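PDB 5ZRD: tyrosinase from Burkholderia thailandensis, which probably catalyses, with a pair of copper ions, the oxidation of monophenols to catechols and on to quinones, as tyrosinases do. Local coordinates for residues A69-Q72 with D73-Y76; D324-F327 with W328-Q331; T385-D388 with C389-I392. All blocks are in the same frame, centred on the assembly; numbering follows the deposited sequence.

Contact 1 of 3, residues A69-Q72 with D73-Y76; sequences ALPQ and DDIY
Pro71 and Asp74 close a type I beta turn, with Gln72 and Asp73 at its two corners and the backbone folding back so that Leu70 lies near Ile75. The bond that closes it runs from Asp74 N to Pro71 O, 3.0 Å. Ile75 N adds a weak bond to Pro71 O at 3.1 Å. One carbonyl oxygen therefore serves two successive N-H groups.

Leu70 and Ile75, on the two arms of the turn, pack on each other. Leu70 CB meets Ile75 CB at 3.9 Å. The Leu70 CG branch lies beside its own backbone N, chi1 -68°, and from there CD1 reaches the Asp74 carbonyl oxygen at 3.7 Å. The same methyl comes obliquely to the Tyr76 ring. Ile75 turns its CG2 methyl to Gln72 O at 3.5 Å. The Pro71 ring touches the Asp74 carboxylate, with Pro71 CG 3.6 Å from Asp74 OD2. The neighbouring oxygen, Asp74 OD1, makes a salt bridge with Arg64 of a second subunit. At the corners the planes of the Gln72 amide and the Asp73 carboxylate are 17° apart.

The turn is also part of a subunit interface. Tyr76 OH bonds to Asp74 O of the second subunit, and Asp74 O receives Tyr76 OH of that subunit in return. Pro66 of the second subunit packs on Leu70 and Pro71. With the turn closed by backbone bonds, the Asp74 carboxylate and carbonyl both bond across the interface.

Contact 2 of 3, residues D324-F327 with W328-Q331; sequences DRMF and WVWQ
Phe327 and Gln331, one helical turn apart, make the main side-chain contact of this piece of helix 315-334. The Gln331 amide lies over one face of the Phe327 ring, offset toward the rim, with the two planes 19° apart. Gln331 OE1 is 3.5 Å from Phe327 CE1. Phe327 CG stands anti to its backbone N, chi1 176°, while Gln331 CG lies beside its own N, chi1 -77°; the two chains then cross, and the flat groups stack. Gln331 CG also rests on Phe327 O at 3.4 Å.

The backbone bonds are those of a regular alpha helix. Trp328 N donates to Asp324 O at 2.9 Å, and Val329 N to Arg325 O at 2.8 Å. Trp330 N reaches Met326 O at 2.9 Å, and Gln331 N reaches Phe327 O at 3.0 Å.

The apolar contact is on another side of the helix. Met326 and Val329 run side by side, with Met326 CE 4.2 Å from Val329 CG2. The bent Met326 chain also lays CE over one face of the Arg325 guanidinium, whose NE bonds to Asn322.

Gln331 NE2 bonds to the carbonyls of Ile390 and His336, and Arg95 bonds to both Gln331 OE1 and Asp324. Asp324, on the same helix as the copper ligand His320, is also bonded to Tyr400 OH. Chemically, the Gln331 amide is fixed twice, by the ring beneath it and by bonds at both its polar atoms, so its rotation should be well defined.

Contact 3 of 3, residues T385-D388 with C389-I392; sequences TSED and CINI
Cys389 SG is turned between its own backbone N and carbonyl carbon, chi1 55°, which places it 3.7 Å from Ser386 O. Ile390 CG1 instead stands beside its backbone N, chi1 -57°, and approaches the same oxygen at 3.3 Å.

Ser386 O is thus the meeting point. Its hydrogen bond comes from Cys389 N, at 3.1 Å and nearly straight at the hydrogen. The bond continues the short 3-10 segment 386-388. Farther out, Glu387 and Ile390 point the same way, with Glu387 OE2 3.8 Å from Ile390 CD1.

The start of the turn is tied by side chains. Asp388 OD2 accepts from Thr385 N at 3.0 Å, on its anti side, and from Thr385 OG1 at 3.1 Å, above the carboxylate plane. Thr385 OG1 in turn accepts from Glu387 N at 3.0 Å, which makes an ST turn. Asp388 OD1 pairs with Lys378. At the far end Asn391 is the N-cap of helix 392-396, where its OD1 accepts from Arg394 N. The chemistry implies a compact link between strand 383-385 and helix 392-396, with the Thr385 and Asp388 side chains tying its first turn.

How the contacts relate
Contacts 2 and 3 are neighbours, with centres 13 Å apart. The Trp328 ring of contact 2 packs on Asn391 and Ile392 of contact 3. Arg95, next in sequence to the copper ligand His94, is shared by both contacts, and in contact 3 it bonds to Cys389 O. The Asp324 side chain is about 6 Å from those of His94 and His320 and about 10 Å from a copper ion, so the Asp324 end of contact 2 lies just behind the copper ligands. In contact 3 the Ser386 side chain is about 14 Å from a copper ion, and the Cys389 side chain about 9 Å from that of His94. Contact 1 stands apart, its centre 39 Å from that of contact 2 and 37 Å from that of contact 3.

Contact 1 of 3, residues A69-Q72 with D73-Y76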
loop_
_atom_site.group_PDB
_atom_site.type_symbol
_atom_site.label_atom_id
_atom_site.label_comp_id
_atom_site.label_asym_id
_atom_site.label_seq_id
_atom_site.Cartn_x
_atom_site.Cartn_y
_atom_site.Cartn_z
ATOM N N ALA A 69 0.557 0.018 -7.092
ATOM C CA ALA A 69 -0.241 0.978 -6.339
ATOM C C ALA A 69 0.593 2.147 -5.808
ATOM O O ALA A 69 0.002 3.098 -5.281
ATOM C CB ALA A 69 -0.913 0.265 -5.195
ATOM N N LEU A 70 1.919 2.100 -5.918
ATOM C CA LEU A 70 2.773 3.195 -5.383
ATOM C C LEU A 70 2.485 4.542 -6.083
ATOM O O LEU A 70 2.151 4.581 -7.264
ATOM C CB LEU A 70 4.245 2.817 -5.574
ATOM C CG LEU A 70 4.746 1.655 -4.729
ATOM C CD1 LEU A 70 6.072 1.131 -5.278
ATOM C CD2 LEU A 70 4.867 2.080 -3.269
ATOM N N PRO A 71 2.686 5.674 -5.366
ATOM C CA PRO A 71 2.613 6.978 -6.004
ATOM C C PRO A 71 3.771 7.195 -6.978
ATOM O O PRO A 71 4.720 6.427 -6.960
ATOM C CB PRO A 71 2.686 8.033 -4.887
ATOM C CG PRO A 71 3.103 7.276 -3.658
ATOM C CD PRO A 71 2.813 5.811 -3.916
ATOM N N GLN A 72 3.669 8.282 -7.734
ATOM C CA GLN A 72 4.503 8.633 -8.906
ATOM C C GLN A 72 5.994 8.667 -8.524
ATOM O O GLN A 72 6.816 8.135 -9.260
ATOM C CB GLN A 72 4.023 9.981 -9.482
ATOM C CG GLN A 72 5.102 10.827 -10.162
ATOM C CD GLN A 72 4.550 11.923 -11.056
ATOM O OE1 GLN A 72 4.738 11.921 -12.279
ATOM N NE2 GLN A 72 3.863 12.883 -10.453
ATOM N N ASP A 73 6.319 9.270 -7.381
ATOM C CA ASP A 73 7.683 9.406 -6.915
ATOM C C ASP A 73 8.297 8.189 -6.266
ATOM O O ASP A 73 9.419 8.256 -5.831
ATOM C CB ASP A 73 7.765 10.550 -5.914
ATOM C CG ASP A 73 7.554 11.885 -6.570
ATOM O OD1 ASP A 73 7.813 11.998 -7.793
ATOM O OD2 ASP A 73 7.123 12.823 -5.870
ATOM N N ASP A 74 7.557 7.095 -6.173
ATOM C CA ASP A 74 8.004 5.938 -5.424
ATOM C C ASP A 74 8.048 4.704 -6.290
ATOM O O ASP A 74 8.699 3.698 -5.936
ATOM C CB ASP A 74 7.028 5.668 -4.265
ATOM C CG ASP A 74 7.146 6.665 -3.109
ATOM O OD1 ASP A 74 8.020 7.558 -3.123
ATOM O OD2 ASP A 74 6.299 6.579 -2.183
ATOM N N ILE A 75 7.287 4.756 -7.386
ATOM C CA ILE A 75 7.030 3.591 -8.261
ATOM C C ILE A 75 8.249 3.412 -9.182
ATOM O O ILE A 75 8.998 4.362 -9.455
ATOM C CB ILE A 75 5.732 3.780 -9.090
ATOM C CG1 ILE A 75 5.285 2.485 -9.768
ATOM C CG2 ILE A 75 5.890 4.906 -10.110
ATOM C CD1 ILE A 75 3.853 2.521 -10.333
ATOM N N TYR A 76 8.399 2.195 -9.665
ATOM C CA TYR A 76 9.504 1.794 -10.453
ATOM C C TYR A 76 9.012 0.674 -11.361
ATOM O O TYR A 76 8.115 -0.068 -10.981
ATOM C CB TYR A 76 10.675 1.338 -9.572
ATOM C CG TYR A 76 10.390 0.119 -8.731
ATOM C CD1 TYR A 76 10.493 -1.153 -9.251
ATOM C CD2 TYR A 76 10.069 0.229 -7.390
ATOM C CE1 TYR A 76 10.250 -2.284 -8.480
ATOM C CE2 TYR A 76 9.822 -0.892 -6.599
ATOM C CZ TYR A 76 9.910 -2.156 -7.142
ATOM O OH TYR A 76 9.673 -3.272 -6.378
#

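Contact 2 of 3, residues D324-F327 with W328-Q331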
loop_
_atom_site.group_PDB
_atom_site.type_symbol
_atom_site.label_atom_id
_atom_site.label_comp_id
_atom_site.label_asym_id
_atom_site.label_seq_id
_atom_site.Cartn_x
_atom_site.Cartn_y
_atom_site.Cartn_z
ATOM N N ASP A 324 20.843 -16.723 -31.231
ATOM C CA ASP A 324 21.666 -17.620 -30.415
ATOM C C ASP A 324 22.862 -18.062 -31.226
ATOM O O ASP A 324 23.942 -18.194 -30.696
ATOM C CB ASP A 324 20.865 -18.845 -29.987
ATOM C CG ASP A 324 21.546 -19.634 -28.894
ATOM O OD1 ASP A 324 21.855 -19.004 -27.853
ATOM O OD2 ASP A 324 21.730 -20.880 -29.084
ATOM N N ARG A 325 22.658 -18.281 -32.520
ATOM C CA ARG A 325 23.758 -18.613 -33.407
ATOM C C ARG A 325 24.781 -17.468 -33.465
ATOM O O ARG A 325 26.014 -17.700 -33.457
ATOM C CB ARG A 325 23.202 -18.915 -34.793
ATOM C CG ARG A 325 24.220 -19.436 -35.780
ATOM C CD ARG A 325 23.581 -19.593 -37.156
ATOM N NE ARG A 325 23.202 -18.336 -37.785
ATOM C CZ ARG A 325 24.003 -17.597 -38.535
ATOM N NH1 ARG A 325 25.230 -18.025 -38.768
ATOM N NH2 ARG A 325 23.580 -16.447 -39.064
ATOM N N MET A 326 24.289 -16.236 -33.506
ATOM C CA MET A 326 25.184 -15.050 -33.515
ATOM C C MET A 326 25.948 -14.988 -32.183
ATOM O O MET A 326 27.136 -14.727 -32.157
ATOM C CB MET A 326 24.388 -13.762 -33.741
ATOM C CG MET A 326 23.785 -13.646 -35.133
ATOM S SD MET A 326 25.033 -13.216 -36.383
ATOM C CE MET A 326 25.494 -14.824 -36.985
ATOM N N PHE A 327 25.265 -15.242 -31.092
ATOM C CA PHE A 327 25.924 -15.338 -29.790
ATOM C C PHE A 327 27.037 -16.396 -29.850
ATOM O O PHE A 327 28.129 -16.177 -29.345
ATOM C CB PHE A 327 24.869 -15.642 -28.729
ATOM C CG PHE A 327 25.361 -15.862 -27.329
ATOM C CD1 PHE A 327 26.611 -15.428 -26.910
ATOM C CD2 PHE A 327 24.563 -16.520 -26.420
ATOM C CE1 PHE A 327 27.038 -15.627 -25.601
ATOM C CE2 PHE A 327 24.979 -16.703 -25.099
ATOM C CZ PHE A 327 26.208 -16.230 -24.692
ATOM N N TRP A 328 26.782 -17.522 -30.503
ATOM C CA TRP A 328 27.754 -18.630 -30.566
ATOM C C TRP A 328 28.930 -18.264 -31.494
ATOM O O TRP A 328 30.084 -18.566 -31.183
ATOM C CB TRP A 328 27.054 -19.932 -31.006
ATOM C CG TRP A 328 27.981 -21.099 -31.147
ATOM C CD1 TRP A 328 28.311 -21.742 -32.302
ATOM C CD2 TRP A 328 28.737 -21.738 -30.101
ATOM N NE1 TRP A 328 29.222 -22.731 -32.045
ATOM C CE2 TRP A 328 29.492 -22.764 -30.707
ATOM C CE3 TRP A 328 28.868 -21.536 -28.728
ATOM C CZ2 TRP A 328 30.329 -23.605 -29.985
ATOM C CZ3 TRP A 328 29.697 -22.372 -28.010
ATOM C CH2 TRP A 328 30.409 -23.398 -28.632
ATOM N N VAL A 329 28.631 -17.591 -32.604
ATOM C CA VAL A 329 29.672 -17.086 -33.479
ATOM C C VAL A 329 30.569 -16.083 -32.748
ATOM O O VAL A 329 31.749 -16.123 -32.941
ATOM C CB VAL A 329 29.102 -16.431 -34.746
ATOM C CG1 VAL A 329 30.179 -15.657 -35.490
ATOM C CG2 VAL A 329 28.468 -17.460 -35.663
ATOM N N TRP A 330 30.006 -15.202 -31.923
ATOM C CA TRP A 330 30.774 -14.230 -31.219
ATOM C C TRP A 330 31.661 -14.963 -30.215
ATOM O O TRP A 330 32.796 -14.554 -29.998
ATOM C CB TRP A 330 29.875 -13.194 -30.519
ATOM C CG TRP A 330 30.616 -12.244 -29.622
ATOM C CD1 TRP A 330 31.177 -11.054 -29.970
ATOM C CD2 TRP A 330 30.914 -12.430 -28.227
ATOM N NE1 TRP A 330 31.781 -10.477 -28.888
ATOM C CE2 TRP A 330 31.629 -11.297 -27.803
ATOM C CE3 TRP A 330 30.669 -13.452 -27.306
ATOM C CZ2 TRP A 330 32.109 -11.172 -26.507
ATOM C CZ3 TRP A 330 31.106 -13.311 -26.007
ATOM C CH2 TRP A 330 31.845 -12.196 -25.623
ATOM N N GLN A 331 31.107 -15.991 -29.580
ATOM C CA GLN A 331 31.876 -16.790 -28.582
ATOM C C GLN A 331 33.076 -17.403 -29.290
ATOM O O GLN A 331 34.162 -17.294 -28.787
ATOM C CB GLN A 331 31.048 -17.893 -27.947
ATOM C CG GLN A 331 30.097 -17.376 -26.885
ATOM C CD GLN A 331 29.200 -18.444 -26.298
ATOM O OE1 GLN A 331 28.139 -18.745 -26.844
ATOM N NE2 GLN A 331 29.592 -18.982 -25.147
#

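Contact 3 of 3, residues T385-D388 with C389-I392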
loop_
_atom_site.group_PDB
_atom_site.type_symbol
_atom_site.label_atom_id
_atom_site.label_comp_id
_atom_site.label_asym_id
_atom_site.label_seq_id
_atom_site.Cartn_x
_atom_site.Cartn_y
_atom_site.Cartn_z
ATOM N N THR A 385 21.361 -21.896 -14.715
ATOM C CA THR A 385 22.056 -20.620 -14.704
ATOM C C THR A 385 22.827 -20.463 -16.013
ATOM O O THR A 385 22.954 -21.398 -16.781
ATOM C CB THR A 385 23.115 -20.516 -13.590
ATOM O OG1 THR A 385 24.170 -21.413 -13.949
ATOM C CG2 THR A 385 22.567 -20.795 -12.204
ATOM N N SER A 386 23.376 -19.270 -16.201
ATOM C CA SER A 386 24.206 -18.977 -17.333
ATOM C C SER A 386 25.419 -19.917 -17.356
ATOM O O SER A 386 25.921 -20.219 -18.436
ATOM C CB SER A 386 24.651 -17.541 -17.326
ATOM O OG SER A 386 23.570 -16.656 -17.556
ATOM N N GLU A 387 25.866 -20.392 -16.190
ATOM C CA GLU A 387 27.117 -21.192 -16.090
ATOM C C GLU A 387 26.878 -22.552 -16.756
ATOM O O GLU A 387 27.788 -23.125 -17.297
ATOM C CB GLU A 387 27.600 -21.249 -14.632
ATOM C CG GLU A 387 29.099 -21.485 -14.470
ATOM C CD GLU A 387 30.039 -20.278 -14.423
ATOM O OE1 GLU A 387 29.851 -19.420 -13.530
ATOM O OE2 GLU A 387 31.004 -20.227 -15.247
ATOM N N ASP A 388 25.619 -22.987 -16.793
ATOM C CA ASP A 388 25.199 -24.224 -17.426
ATOM C C ASP A 388 25.035 -24.177 -18.954
ATOM O O ASP A 388 24.796 -25.240 -19.521
ATOM C CB ASP A 388 23.860 -24.665 -16.825
ATOM C CG ASP A 388 23.931 -24.870 -15.321
ATOM O OD1 ASP A 388 24.862 -25.577 -14.886
ATOM O OD2 ASP A 388 23.095 -24.304 -14.569
ATOM N N CYS A 389 25.173 -23.009 -19.626
ATOM C CA CYS A 389 24.900 -22.932 -21.116
ATOM C C CYS A 389 25.883 -22.007 -21.841
ATOM O O CYS A 389 25.566 -21.358 -22.887
ATOM C CB CYS A 389 23.474 -22.490 -21.413
ATOM S SG CYS A 389 23.025 -20.919 -20.630
ATOM N N ILE A 390 27.121 -22.016 -21.365
ATOM C CA ILE A 390 28.174 -21.279 -22.067
ATOM C C ILE A 390 28.559 -22.024 -23.356
ATOM O O ILE A 390 28.622 -21.451 -24.458
ATOM C CB ILE A 390 29.356 -21.014 -21.121
ATOM C CG1 ILE A 390 28.863 -20.260 -19.881
ATOM C CG2 ILE A 390 30.474 -20.271 -21.847
ATOM C CD1 ILE A 390 29.910 -19.958 -18.856
ATOM N N ASN A 391 28.790 -23.313 -23.253
ATOM C CA ASN A 391 29.273 -24.034 -24.391
ATOM C C ASN A 391 28.142 -24.918 -24.895
ATOM O O ASN A 391 27.821 -25.936 -24.258
ATOM C CB ASN A 391 30.501 -24.883 -24.057
ATOM C CG ASN A 391 31.066 -25.561 -25.285
ATOM O OD1 ASN A 391 30.319 -26.099 -26.101
ATOM N ND2 ASN A 391 32.377 -25.495 -25.454
ATOM N N ILE A 392 27.564 -24.548 -26.031
ATOM C CA ILE A 392 26.388 -25.290 -26.464
ATOM C C ILE A 392 26.757 -26.754 -26.811
ATOM O O ILE A 392 25.898 -27.607 -26.676
ATOM C CB ILE A 392 25.662 -24.603 -27.644
ATOM C CG1 ILE A 392 26.561 -24.457 -28.864
ATOM C CG2 ILE A 392 25.059 -23.273 -27.223
ATOM C CD1 ILE A 392 25.837 -23.971 -30.099
#